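Long-range contacts in beta-d-glucoside glucohydrolase (Hypocrea jecorina, PDB 3ZZ1), which probably hydrolyses terminal, non-reducing beta-D-glucosyl residues with release of beta-D-glucose, as a secreted family 3 glycoside hydrolase of cellulose breakdown: residues P346-V352 with K428-F434; A398-A403 with V515-D521; Y639-A643 with V688-S692. One frame throughout, in Å; residues are numbered along the deposited sequence.

Contact 1 of 3, residues P346-V352 with K428-F434; sequences PASIAVV and KDVAIVF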
ATOM      1  N   PRO A 346       9.608  26.350  24.512  1.00 21.28           N
ATOM      2  CA  PRO A 346      10.979  26.204  25.001  1.00 21.12           C
ATOM      3  C   PRO A 346      11.851  27.371  24.529  1.00 20.93           C
ATOM      4  O   PRO A 346      11.570  27.960  23.480  1.00 20.86           O
ATOM      5  CB  PRO A 346      11.432  24.888  24.367  1.00 21.05           C
ATOM      6  CG  PRO A 346      10.642  24.788  23.103  1.00 21.06           C
ATOM      7  CD  PRO A 346       9.327  25.455  23.370  1.00 21.02           C
ATOM      8  N   ALA A 347      12.877  27.718  25.302  1.00 20.68           N
ATOM      9  CA  ALA A 347      13.773  28.821  24.933  1.00 20.50           C
ATOM     10  C   ALA A 347      14.666  28.446  23.749  1.00 20.38           C
ATOM     11  O   ALA A 347      14.996  29.299  22.917  1.00 20.50           O
ATOM     12  CB  ALA A 347      14.618  29.264  26.132  1.00 20.50           C
ATOM     13  N   SER A 348      15.037  27.166  23.670  1.00 19.82           N
ATOM     14  CA  SER A 348      15.926  26.688  22.617  1.00 19.66           C
ATOM     15  C   SER A 348      15.613  25.267  22.137  1.00 19.35           C
ATOM     16  O   SER A 348      15.194  24.405  22.915  1.00 19.31           O
ATOM     17  CB  SER A 348      17.389  26.785  23.069  1.00 19.64           C
ATOM     18  OG  SER A 348      17.614  25.992  24.219  1.00 19.80           O
ATOM     19  N   ILE A 349      15.826  25.046  20.843  1.00 18.90           N
ATOM     20  CA  ILE A 349      15.652  23.737  20.218  1.00 18.43           C
ATOM     21  C   ILE A 349      16.900  23.407  19.404  1.00 17.79           C
ATOM     22  O   ILE A 349      17.379  24.244  18.638  1.00 18.06           O
ATOM     23  CB  ILE A 349      14.405  23.707  19.285  1.00 18.33           C
ATOM     24  CG1 ILE A 349      13.112  23.723  20.108  1.00 18.57           C
ATOM     25  CG2 ILE A 349      14.430  22.475  18.368  1.00 18.92           C
ATOM     26  CD1 ILE A 349      11.832  23.884  19.287  1.00 18.58           C
ATOM     27  N   ALA A 350      17.424  22.196  19.577  1.00 17.02           N
ATOM     28  CA  ALA A 350      18.436  21.669  18.667  1.00 16.09           C
ATOM     29  C   ALA A 350      17.787  20.747  17.629  1.00 15.59           C
ATOM     30  O   ALA A 350      16.951  19.904  17.963  1.00 15.30           O
ATOM     31  CB  ALA A 350      19.521  20.934  19.429  1.00 15.95           C
ATOM     32  N   VAL A 351      18.170  20.929  16.370  1.00 14.93           N
ATOM     33  CA  VAL A 351      17.706  20.079  15.284  1.00 14.28           C
ATOM     34  C   VAL A 351      18.941  19.396  14.712  1.00 14.18           C
ATOM     35  O   VAL A 351      19.887  20.060  14.292  1.00 14.16           O
ATOM     36  CB  VAL A 351      16.937  20.888  14.203  1.00 14.20           C
ATOM     37  CG1 VAL A 351      16.570  20.007  13.020  1.00 13.41           C
ATOM     38  CG2 VAL A 351      15.672  21.511  14.800  1.00 14.08           C
ATOM     39  N   VAL A 352      18.933  18.068  14.724  1.00 14.17           N
ATOM     40  CA  VAL A 352      20.136  17.286  14.441  1.00 13.91           C
ATOM     41  C   VAL A 352      19.847  16.162  13.451  1.00 13.89           C
ATOM     42  O   VAL A 352      18.887  15.404  13.618  1.00 13.76           O
ATOM     43  CB  VAL A 352      20.740  16.701  15.749  1.00 13.93           C
ATOM     44  CG1 VAL A 352      21.920  15.776  15.450  1.00 13.82           C
ATOM     45  CG2 VAL A 352      21.168  17.816  16.703  1.00 13.81           C
ATOM     46  N   LYS A 428      20.611  22.854  25.445  1.00 18.68           N
ATOM     47  CA  LYS A 428      19.290  23.175  24.892  1.00 18.65           C
ATOM     48  C   LYS A 428      18.156  22.515  25.677  1.00 18.37           C
ATOM     49  O   LYS A 428      18.349  21.467  26.302  1.00 18.40           O
ATOM     50  CB  LYS A 428      19.197  22.805  23.402  1.00 18.67           C
ATOM     51  CG  LYS A 428      20.383  23.245  22.537  1.00 19.19           C
ATOM     52  CD  LYS A 428      20.679  24.747  22.643  1.00 20.07           C
ATOM     53  CE  LYS A 428      21.837  25.159  21.739  1.00 20.19           C
ATOM     54  NZ  LYS A 428      23.101  24.446  22.078  1.00 20.63           N
ATOM     55  N   ASP A 429      16.980  23.139  25.646  1.00 18.15           N
ATOM     56  CA  ASP A 429      15.805  22.625  26.351  1.00 18.04           C
ATOM     57  C   ASP A 429      15.370  21.270  25.810  1.00 17.85           C
ATOM     58  O   ASP A 429      15.129  20.344  26.584  1.00 17.89           O
ATOM     59  CB  ASP A 429      14.651  23.629  26.292  1.00 18.22           C
ATOM     60  CG  ASP A 429      14.974  24.921  27.017  1.00 18.50           C
ATOM     61  OD1 ASP A 429      15.248  24.871  28.230  1.00 20.22           O
ATOM     62  OD2 ASP A 429      14.958  25.989  26.379  1.00 18.66           O
ATOM     63  N   VAL A 430      15.263  21.168  24.484  1.00 17.60           N
ATOM     64  CA  VAL A 430      15.007  19.894  23.812  1.00 17.48           C
ATOM     65  C   VAL A 430      15.904  19.732  22.585  1.00 17.02           C
ATOM     66  O   VAL A 430      16.377  20.715  22.009  1.00 16.93           O
ATOM     67  CB  VAL A 430      13.518  19.706  23.388  1.00 17.53           C
ATOM     68  CG1 VAL A 430      12.589  19.712  24.605  1.00 18.29           C
ATOM     69  CG2 VAL A 430      13.093  20.765  22.372  1.00 18.12           C
ATOM     70  N   ALA A 431      16.132  18.481  22.205  1.00 16.42           N
ATOM     71  CA  ALA A 431      16.897  18.155  21.015  1.00 16.10           C
ATOM     72  C   ALA A 431      16.094  17.181  20.168  1.00 15.78           C
ATOM     73  O   ALA A 431      15.669  16.132  20.656  1.00 15.53           O
ATOM     74  CB  ALA A 431      18.242  17.553  21.397  1.00 15.91           C
ATOM     75  N   ILE A 432      15.883  17.544  18.904  1.00 15.55           N
ATOM     76  CA  ILE A 432      15.116  16.719  17.974  1.00 15.19           C
ATOM     77  C   ILE A 432      16.070  16.088  16.962  1.00 15.14           C
ATOM     78  O   ILE A 432      16.673  16.797  16.154  1.00 14.87           O
ATOM     79  CB  ILE A 432      14.003  17.532  17.247  1.00 15.03           C
ATOM     80  CG1 ILE A 432      13.215  18.399  18.242  1.00 15.50           C
ATOM     81  CG2 ILE A 432      13.070  16.592  16.499  1.00 14.41           C
ATOM     82  CD1 ILE A 432      12.255  19.416  17.598  1.00 15.32           C
ATOM     83  N   VAL A 433      16.200  14.760  17.017  1.00 15.00           N
ATOM     84  CA  VAL A 433      17.134  14.020  16.160  1.00 14.88           C
ATOM     85  C   VAL A 433      16.393  13.300  15.034  1.00 14.92           C
ATOM     86  O   VAL A 433      15.376  12.633  15.266  1.00 15.25           O
ATOM     87  CB  VAL A 433      17.986  13.002  16.965  1.00 15.12           C
ATOM     88  CG1 VAL A 433      19.121  12.436  16.109  1.00 14.83           C
ATOM     89  CG2 VAL A 433      18.564  13.646  18.199  1.00 14.55           C
ATOM     90  N   PHE A 434      16.917  13.434  13.819  1.00 14.64           N
ATOM     91  CA  PHE A 434      16.275  12.900  12.620  1.00 14.40           C
ATOM     92  C   PHE A 434      17.045  11.737  12.026  1.00 14.12           C
ATOM     93  O   PHE A 434      18.197  11.881  11.604  1.00 14.08           O
ATOM     94  CB  PHE A 434      16.079  14.002  11.578  1.00 14.30           C
ATOM     95  CG  PHE A 434      15.014  14.991  11.946  1.00 15.11           C
ATOM     96  CD1 PHE A 434      15.289  16.043  12.812  1.00 15.42           C
ATOM     97  CD2 PHE A 434      13.725  14.856  11.451  1.00 15.70           C
ATOM     98  CE1 PHE A 434      14.300  16.951  13.166  1.00 15.37           C
ATOM     99  CE2 PHE A 434      12.739  15.762  11.800  1.00 15.57           C
ATOM    100  CZ  PHE A 434      13.028  16.811  12.661  1.00 14.76           C
TER
HETATM  101  O   HOH W   1      17.903  27.564  26.374  1.00 26.13           O

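Contact 2 of 3, residues A398-A403 with V515-D521; sequences AINTRA and VDVLWGD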
ATOM      1  N   ALA A 398      10.533  24.046   8.412  1.00 15.97           N
ATOM      2  CA  ALA A 398       9.235  24.158   9.074  1.00 15.99           C
ATOM      3  C   ALA A 398       9.371  24.353  10.584  1.00 16.08           C
ATOM      4  O   ALA A 398       8.649  25.166  11.176  1.00 15.99           O
ATOM      5  CB  ALA A 398       8.371  22.949   8.764  1.00 15.75           C
ATOM      6  N   ILE A 399      10.286  23.611  11.205  1.00 16.29           N
ATOM      7  CA  ILE A 399      10.522  23.733  12.648  1.00 16.67           C
ATOM      8  C   ILE A 399      11.085  25.115  12.998  1.00 16.98           C
ATOM      9  O   ILE A 399      10.654  25.735  13.977  1.00 17.13           O
ATOM     10  CB  ILE A 399      11.407  22.581  13.199  1.00 16.68           C
ATOM     11  CG1 ILE A 399      10.568  21.303  13.338  1.00 16.61           C
ATOM     12  CG2 ILE A 399      12.043  22.955  14.552  1.00 16.31           C
ATOM     13  CD1 ILE A 399      11.376  20.024  13.501  1.00 15.83           C
ATOM     14  N   ASN A 400      12.023  25.590  12.180  1.00 17.27           N
ATOM     15  CA  ASN A 400      12.643  26.902  12.360  1.00 17.73           C
ATOM     16  C   ASN A 400      11.630  28.052  12.292  1.00 18.01           C
ATOM     17  O   ASN A 400      11.654  28.945  13.136  1.00 17.79           O
ATOM     18  CB  ASN A 400      13.772  27.107  11.339  1.00 17.59           C
ATOM     19  CG  ASN A 400      14.607  28.353  11.614  1.00 18.32           C
ATOM     20  OD1 ASN A 400      14.803  28.750  12.763  1.00 17.74           O
ATOM     21  ND2 ASN A 400      15.115  28.969  10.548  1.00 19.60           N
ATOM     22  N   THR A 401      10.738  28.013  11.301  1.00 18.36           N
ATOM     23  CA  THR A 401       9.677  29.022  11.161  1.00 18.73           C
ATOM     24  C   THR A 401       8.734  29.051  12.369  1.00 19.16           C
ATOM     25  O   THR A 401       8.416  30.130  12.880  1.00 19.47           O
ATOM     26  CB  THR A 401       8.865  28.818   9.864  1.00 18.58           C
ATOM     27  OG1 THR A 401       9.724  29.013   8.736  1.00 18.99           O
ATOM     28  CG2 THR A 401       7.694  29.803   9.772  1.00 18.32           C
ATOM     29  N   ARG A 402       8.296  27.880  12.825  1.00 19.36           N
ATOM     30  CA  ARG A 402       7.339  27.804  13.933  1.00 19.68           C
ATOM     31  C   ARG A 402       7.970  28.230  15.255  1.00 19.80           C
ATOM     32  O   ARG A 402       7.348  28.934  16.048  1.00 19.87           O
ATOM     33  CB  ARG A 402       6.722  26.402  14.046  1.00 19.60           C
ATOM     34  CG  ARG A 402       5.694  26.228  15.178  1.00 19.99           C
ATOM     35  CD  ARG A 402       4.472  27.138  15.011  1.00 21.28           C
ATOM     36  NE  ARG A 402       3.486  26.972  16.084  1.00 22.02           N
ATOM     37  CZ  ARG A 402       2.389  26.221  15.991  1.00 22.38           C
ATOM     38  NH1 ARG A 402       2.122  25.551  14.876  1.00 22.27           N
ATOM     39  NH2 ARG A 402       1.553  26.140  17.017  1.00 22.70           N
ATOM     40  N   ALA A 403       9.208  27.802  15.480  1.00 20.17           N
ATOM     41  CA  ALA A 403       9.921  28.115  16.712  1.00 20.64           C
ATOM     42  C   ALA A 403      10.331  29.590  16.792  1.00 20.91           C
ATOM     43  O   ALA A 403      10.208  30.208  17.851  1.00 20.96           O
ATOM     44  CB  ALA A 403      11.128  27.206  16.875  1.00 20.63           C
ATOM     45  N   VAL A 515       5.346  19.463  12.205  1.00 11.58           N
ATOM     46  CA  VAL A 515       5.078  20.621  13.055  1.00 11.85           C
ATOM     47  C   VAL A 515       3.648  20.593  13.614  1.00 11.89           C
ATOM     48  O   VAL A 515       3.448  20.861  14.799  1.00 11.56           O
ATOM     49  CB  VAL A 515       5.373  21.950  12.312  1.00 11.90           C
ATOM     50  CG1 VAL A 515       4.857  23.148  13.101  1.00 11.99           C
ATOM     51  CG2 VAL A 515       6.866  22.094  12.066  1.00 12.05           C
ATOM     52  N   ASP A 516       2.671  20.252  12.766  1.00 12.22           N
ATOM     53  CA  ASP A 516       1.267  20.103  13.194  1.00 12.47           C
ATOM     54  C   ASP A 516       1.189  19.214  14.434  1.00 12.36           C
ATOM     55  O   ASP A 516       0.459  19.514  15.385  1.00 12.50           O
ATOM     56  CB  ASP A 516       0.391  19.488  12.085  1.00 12.71           C
ATOM     57  CG  ASP A 516       0.256  20.377  10.846  1.00 13.59           C
ATOM     58  OD1 ASP A 516       0.565  21.584  10.893  1.00 14.35           O
ATOM     59  OD2 ASP A 516      -0.173  19.853   9.800  1.00 14.95           O
ATOM     60  N   VAL A 517       1.961  18.129  14.414  1.00 12.15           N
ATOM     61  CA  VAL A 517       1.982  17.161  15.505  1.00 12.09           C
ATOM     62  C   VAL A 517       2.891  17.605  16.657  1.00 12.24           C
ATOM     63  O   VAL A 517       2.466  17.597  17.811  1.00 11.96           O
ATOM     64  CB  VAL A 517       2.342  15.739  14.989  1.00 12.02           C
ATOM     65  CG1 VAL A 517       2.736  14.817  16.127  1.00 12.32           C
ATOM     66  CG2 VAL A 517       1.171  15.151  14.215  1.00 11.31           C
ATOM     67  N   LEU A 518       4.125  18.003  16.337  1.00 12.60           N
ATOM     68  CA  LEU A 518       5.115  18.393  17.353  1.00 12.68           C
ATOM     69  C   LEU A 518       4.634  19.517  18.269  1.00 12.85           C
ATOM     70  O   LEU A 518       4.866  19.470  19.473  1.00 12.56           O
ATOM     71  CB  LEU A 518       6.458  18.782  16.719  1.00 12.61           C
ATOM     72  CG  LEU A 518       7.405  17.718  16.139  1.00 12.97           C
ATOM     73  CD1 LEU A 518       8.677  18.392  15.646  1.00 12.46           C
ATOM     74  CD2 LEU A 518       7.746  16.608  17.130  1.00 12.47           C
ATOM     75  N   TRP A 519       3.972  20.519  17.692  1.00 13.27           N
ATOM     76  CA  TRP A 519       3.443  21.646  18.465  1.00 14.03           C
ATOM     77  C   TRP A 519       2.004  21.437  18.945  1.00 14.13           C
ATOM     78  O   TRP A 519       1.440  22.286  19.636  1.00 14.13           O
ATOM     79  CB  TRP A 519       3.607  22.966  17.702  1.00 14.18           C
ATOM     80  CG  TRP A 519       4.883  23.691  18.071  1.00 15.37           C
ATOM     81  CD1 TRP A 519       5.037  24.647  19.045  1.00 16.77           C
ATOM     82  CD2 TRP A 519       6.182  23.499  17.495  1.00 15.83           C
ATOM     83  NE1 TRP A 519       6.350  25.067  19.101  1.00 16.16           N
ATOM     84  CE2 TRP A 519       7.073  24.380  18.160  1.00 16.54           C
ATOM     85  CE3 TRP A 519       6.683  22.673  16.480  1.00 16.01           C
ATOM     86  CZ2 TRP A 519       8.433  24.455  17.841  1.00 15.75           C
ATOM     87  CZ3 TRP A 519       8.037  22.753  16.160  1.00 16.64           C
ATOM     88  CH2 TRP A 519       8.894  23.638  16.843  1.00 16.35           C
ATOM     89  N   GLY A 520       1.423  20.298  18.579  1.00 14.49           N
ATOM     90  CA  GLY A 520       0.097  19.913  19.049  1.00 14.77           C
ATOM     91  C   GLY A 520      -1.075  20.681  18.470  1.00 14.81           C
ATOM     92  O   GLY A 520      -2.123  20.767  19.103  1.00 14.91           O
ATOM     93  N   ASP A 521      -0.902  21.241  17.274  1.00 15.06           N
ATOM     94  CA  ASP A 521      -2.017  21.812  16.517  1.00 15.40           C
ATOM     95  C   ASP A 521      -3.043  20.708  16.252  1.00 15.60           C
ATOM     96  O   ASP A 521      -4.247  20.942  16.298  1.00 15.74           O
ATOM     97  CB  ASP A 521      -1.535  22.411  15.193  1.00 15.41           C
ATOM     98  CG  ASP A 521      -0.734  23.694  15.378  1.00 15.70           C
ATOM     99  OD1 ASP A 521      -0.521  24.127  16.530  1.00 17.33           O
ATOM    100  OD2 ASP A 521      -0.316  24.277  14.359  1.00 15.07           O
TER

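Contact 3 of 3, residues Y639-A643 with V688-S692; sequences YPSSA and VPSGS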
ATOM      1  N   TYR A 639     -11.578 -16.970  15.289  1.00 13.43           N
ATOM      2  CA  TYR A 639     -12.482 -17.976  14.724  1.00 13.51           C
ATOM      3  C   TYR A 639     -12.705 -19.102  15.737  1.00 13.54           C
ATOM      4  O   TYR A 639     -11.880 -19.293  16.626  1.00 13.28           O
ATOM      5  CB  TYR A 639     -11.904 -18.530  13.412  1.00 13.39           C
ATOM      6  CG  TYR A 639     -12.106 -17.642  12.189  1.00 13.69           C
ATOM      7  CD1 TYR A 639     -12.005 -16.248  12.276  1.00 14.25           C
ATOM      8  CD2 TYR A 639     -12.383 -18.197  10.945  1.00 13.75           C
ATOM      9  CE1 TYR A 639     -12.187 -15.438  11.158  1.00 13.26           C
ATOM     10  CE2 TYR A 639     -12.563 -17.394   9.818  1.00 13.96           C
ATOM     11  CZ  TYR A 639     -12.464 -16.017   9.935  1.00 12.98           C
ATOM     12  OH  TYR A 639     -12.644 -15.220   8.827  1.00 11.98           O
ATOM     13  N   PRO A 640     -13.826 -19.847  15.620  1.00 13.80           N
ATOM     14  CA  PRO A 640     -13.999 -21.004  16.500  1.00 14.06           C
ATOM     15  C   PRO A 640     -12.768 -21.917  16.455  1.00 14.26           C
ATOM     16  O   PRO A 640     -12.123 -22.033  15.406  1.00 14.13           O
ATOM     17  CB  PRO A 640     -15.212 -21.722  15.901  1.00 14.08           C
ATOM     18  CG  PRO A 640     -15.981 -20.656  15.217  1.00 13.99           C
ATOM     19  CD  PRO A 640     -14.973 -19.671  14.707  1.00 13.76           C
ATOM     20  N   SER A 641     -12.439 -22.535  17.586  1.00 14.32           N
ATOM     21  CA  SER A 641     -11.268 -23.412  17.675  1.00 14.65           C
ATOM     22  C   SER A 641     -11.470 -24.752  16.955  1.00 14.46           C
ATOM     23  O   SER A 641     -10.518 -25.505  16.762  1.00 14.48           O
ATOM     24  CB  SER A 641     -10.871 -23.638  19.140  1.00 14.75           C
ATOM     25  OG  SER A 641     -10.462 -22.424  19.754  1.00 15.75           O
ATOM     26  N   SER A 642     -12.706 -25.037  16.555  1.00 14.49           N
ATOM     27  CA  SER A 642     -13.000 -26.232  15.767  1.00 14.88           C
ATOM     28  C   SER A 642     -12.652 -26.048  14.280  1.00 15.08           C
ATOM     29  O   SER A 642     -12.438 -27.023  13.557  1.00 14.98           O
ATOM     30  CB  SER A 642     -14.465 -26.628  15.928  1.00 14.60           C
ATOM     31  OG  SER A 642     -15.298 -25.521  15.660  1.00 14.86           O
ATOM     32  N   ALA A 643     -12.602 -24.791  13.842  1.00 15.36           N
ATOM     33  CA  ALA A 643     -12.232 -24.437  12.474  1.00 15.75           C
ATOM     34  C   ALA A 643     -10.754 -24.756  12.223  1.00 15.91           C
ATOM     35  O   ALA A 643      -9.977 -24.823  13.178  1.00 15.89           O
ATOM     36  CB  ALA A 643     -12.511 -22.954  12.229  1.00 15.51           C
ATOM     37  N   VAL A 688     -17.865 -20.323   6.139  1.00 14.17           N
ATOM     38  CA  VAL A 688     -18.057 -19.830   7.497  1.00 14.14           C
ATOM     39  C   VAL A 688     -18.234 -21.032   8.417  1.00 14.25           C
ATOM     40  O   VAL A 688     -19.216 -21.769   8.291  1.00 14.65           O
ATOM     41  CB  VAL A 688     -19.299 -18.914   7.619  1.00 14.11           C
ATOM     42  CG1 VAL A 688     -19.495 -18.468   9.065  1.00 13.57           C
ATOM     43  CG2 VAL A 688     -19.175 -17.700   6.700  1.00 13.91           C
ATOM     44  N   PRO A 689     -17.284 -21.245   9.345  1.00 14.44           N
ATOM     45  CA  PRO A 689     -17.446 -22.345  10.299  1.00 14.39           C
ATOM     46  C   PRO A 689     -18.525 -22.039  11.330  1.00 14.18           C
ATOM     47  O   PRO A 689     -18.765 -20.869  11.638  1.00 14.30           O
ATOM     48  CB  PRO A 689     -16.080 -22.414  10.988  1.00 14.50           C
ATOM     49  CG  PRO A 689     -15.541 -21.024  10.886  1.00 14.54           C
ATOM     50  CD  PRO A 689     -16.047 -20.475   9.585  1.00 14.35           C
ATOM     51  N   SER A 690     -19.184 -23.080  11.833  1.00 13.99           N
ATOM     52  CA  SER A 690     -20.137 -22.913  12.921  0.50 13.74           C
ATOM     53  C   SER A 690     -19.374 -22.775  14.237  1.00 13.73           C
ATOM     54  O   SER A 690     -18.207 -23.170  14.337  1.00 13.60           O
ATOM     55  CB  SER A 690     -21.125 -24.081  12.975  0.50 13.75           C
ATOM     56  OG  SER A 690     -20.489 -25.280  13.374  0.50 13.41           O
ATOM     57  N   GLY A 691     -20.031 -22.196  15.237  1.00 13.57           N
ATOM     58  CA  GLY A 691     -19.418 -22.007  16.539  1.00 13.61           C
ATOM     59  C   GLY A 691     -19.397 -20.560  16.988  1.00 13.75           C
ATOM     60  O   GLY A 691     -19.998 -19.687  16.348  1.00 13.66           O
ATOM     61  N   SER A 692     -18.697 -20.318  18.093  1.00 13.70           N
ATOM     62  CA  SER A 692     -18.598 -19.000  18.695  1.00 13.90           C
ATOM     63  C   SER A 692     -17.304 -18.303  18.270  1.00 13.83           C
ATOM     64  O   SER A 692     -16.197 -18.795  18.532  1.00 13.99           O
ATOM     65  CB  SER A 692     -18.676 -19.113  20.222  1.00 14.03           C
ATOM     66  OG  SER A 692     -18.773 -17.834  20.818  1.00 15.12           O
TER
HETATM   67  O   HOH W   2     -13.391 -18.447  19.228  1.00 21.36           O
HETATM   68  O   HOH W   3     -16.124 -25.208  13.170  1.00 21.98           O

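Contact 1 of 3, residues P346-V352 with K428-F434
Strands 348-352 and 430-434 run parallel, their axes 4.7 Å apart at 16°, and illustrate how a parallel pair shares out its backbone groups. Ala350 N donates to Val430 O (3.0 Å) and Ile432 N to Ala350 O (2.8 Å); Val352 N then reaches Ile432 O (3.0 Å) and Phe434 N reaches Val352 O (2.8 Å). Ile349 and Val351 bond instead to strand 409-413, which makes 348-352 an interior strand. Before the regular pairing begins, a serine and an aspartate take over: Ser348 N donates to Asp429 OD2 (3.0 Å) and Asp429 N to Ser348 OG (3.3 Å). One face carries Ile349, Val351, Val430 and Ile432, with Ile349 CG1 3.7 Å from Val430 CG2; Val351 packs on Ile399 of helix 395-404. Ala350, Val352, Ala431 and Val433 lie on the other, where Val469 of helix 462-472 covers the last three. Hydrophobic parallel strands with helices on both faces are characteristic of the alpha/beta sandwich that forms the second domain of family 3 beta-glucosidases.

Contact 2 of 3, residues A398-A403 with V515-D521
How an arginine can serve a hydrophobic interface and a salt bridge at once is seen where helix 395-404 meets the end of helix 510-518. Ala398 opens the contact, its CB 3.7 Å from Val515 CG2. Ile399, one residue on, touches three partners: its CG1 is 4.0 Å from Val515 CG2, its CD1 3.8 Å from Leu518 CD1, and its CG2 meets the edge of the Trp519 ring, 4.0 Å from CH2. A turn of helix after Ala398 comes Arg402. Its CG sits over the indole face, 3.8 Å from the centroid of the five-membered ring in a CH-pi contact, and its guanidinium lies flat on Trp519, centres 4.7 Å apart and planes at 26°. The same group ends in a two-pronged salt bridge, with Arg402 NH1 2.8 Å from Asp521 OD2 and Arg402 NH2 2.9 Å from Asp521 OD1. A Schellman motif at Gly520, whose phi is positive, ends the second helix between these two partners of the arginine. Ala403 closes the walk, its CB 4.0 Å from Trp519 CZ2. Both segments rest on the central sheet of their domain: Ile399 packs on Val351 and Trp519 on Ile349 of strand 348-352, Ala403 reaches Val410 of strand 409-413, and Asp516, which takes no part in this contact, forms a salt bridge with Arg324 of helix 320-329.

Contact 3 of 3, residues Y639-A643 with V688-S692
Two proline-containing loops at one end of the fibronectin type III-like domain show how chain segments can meet without direct polar bonds. Pro689 provides the apolar centre on its side: its CG lies 4.2 Å from Tyr639 CD2 and 4.1 Å from Pro640 CD, while its CB is 3.8 Å from Ala643 CB. Next comes Ser690, which directs its side chain away but presents its carbonyl, so that Ser690 O sits 3.5 Å from Pro640 CG. A water donates to this oxygen at 3.1 Å and is also hydrogen-bonded to Ser642 OG at 2.6 Å, bridging to the type I turn that runs from Pro640 to Ala643 and is closed by Ala643 N donating to Pro640 O at 3.2 Å. Gly691 begins strand 691-698 and runs past the Pro640 ring, its C 3.8 Å from Pro640 CG. A CB here would clash with Pro640 CB and, at these backbone angles, jam against the carbonyl oxygen of Ser690, so glycine suits the site on two counts. Ser692 ends the segment with its O 3.7 Å from Pro640 CA. Beyond the interface, Tyr639 OH bonds to Ser677 O and to Arg652. Since the two chain segments meet through two proline rings, a tyrosine ring and an alanine methyl, the direct contact is van der Waals, and the polar link, from Ser642 OG to Ser690 O, passes through water.

Contacts 1 and 2 are two layers of one domain. Their centres lie 12 Å apart and their side chains touch: Phe434 CZ is 3.7 Å from Ile399 CD1, and Ile349 CD1 is 3.7 Å from Trp519 CZ2. Their segments alternate along the chain, so the strands of contact 1 and the helices of contact 2 interlock in sequence as well as in space. Contact 3 comes later, in the fibronectin type III-like domain; its centre is 54 Å from that of contact 1 and 50 Å from that of contact 2, and the nearest atoms are about 40 and 34 Å away. The principle is modular: neighbouring contacts build one core, while a distant domain closes its own loops.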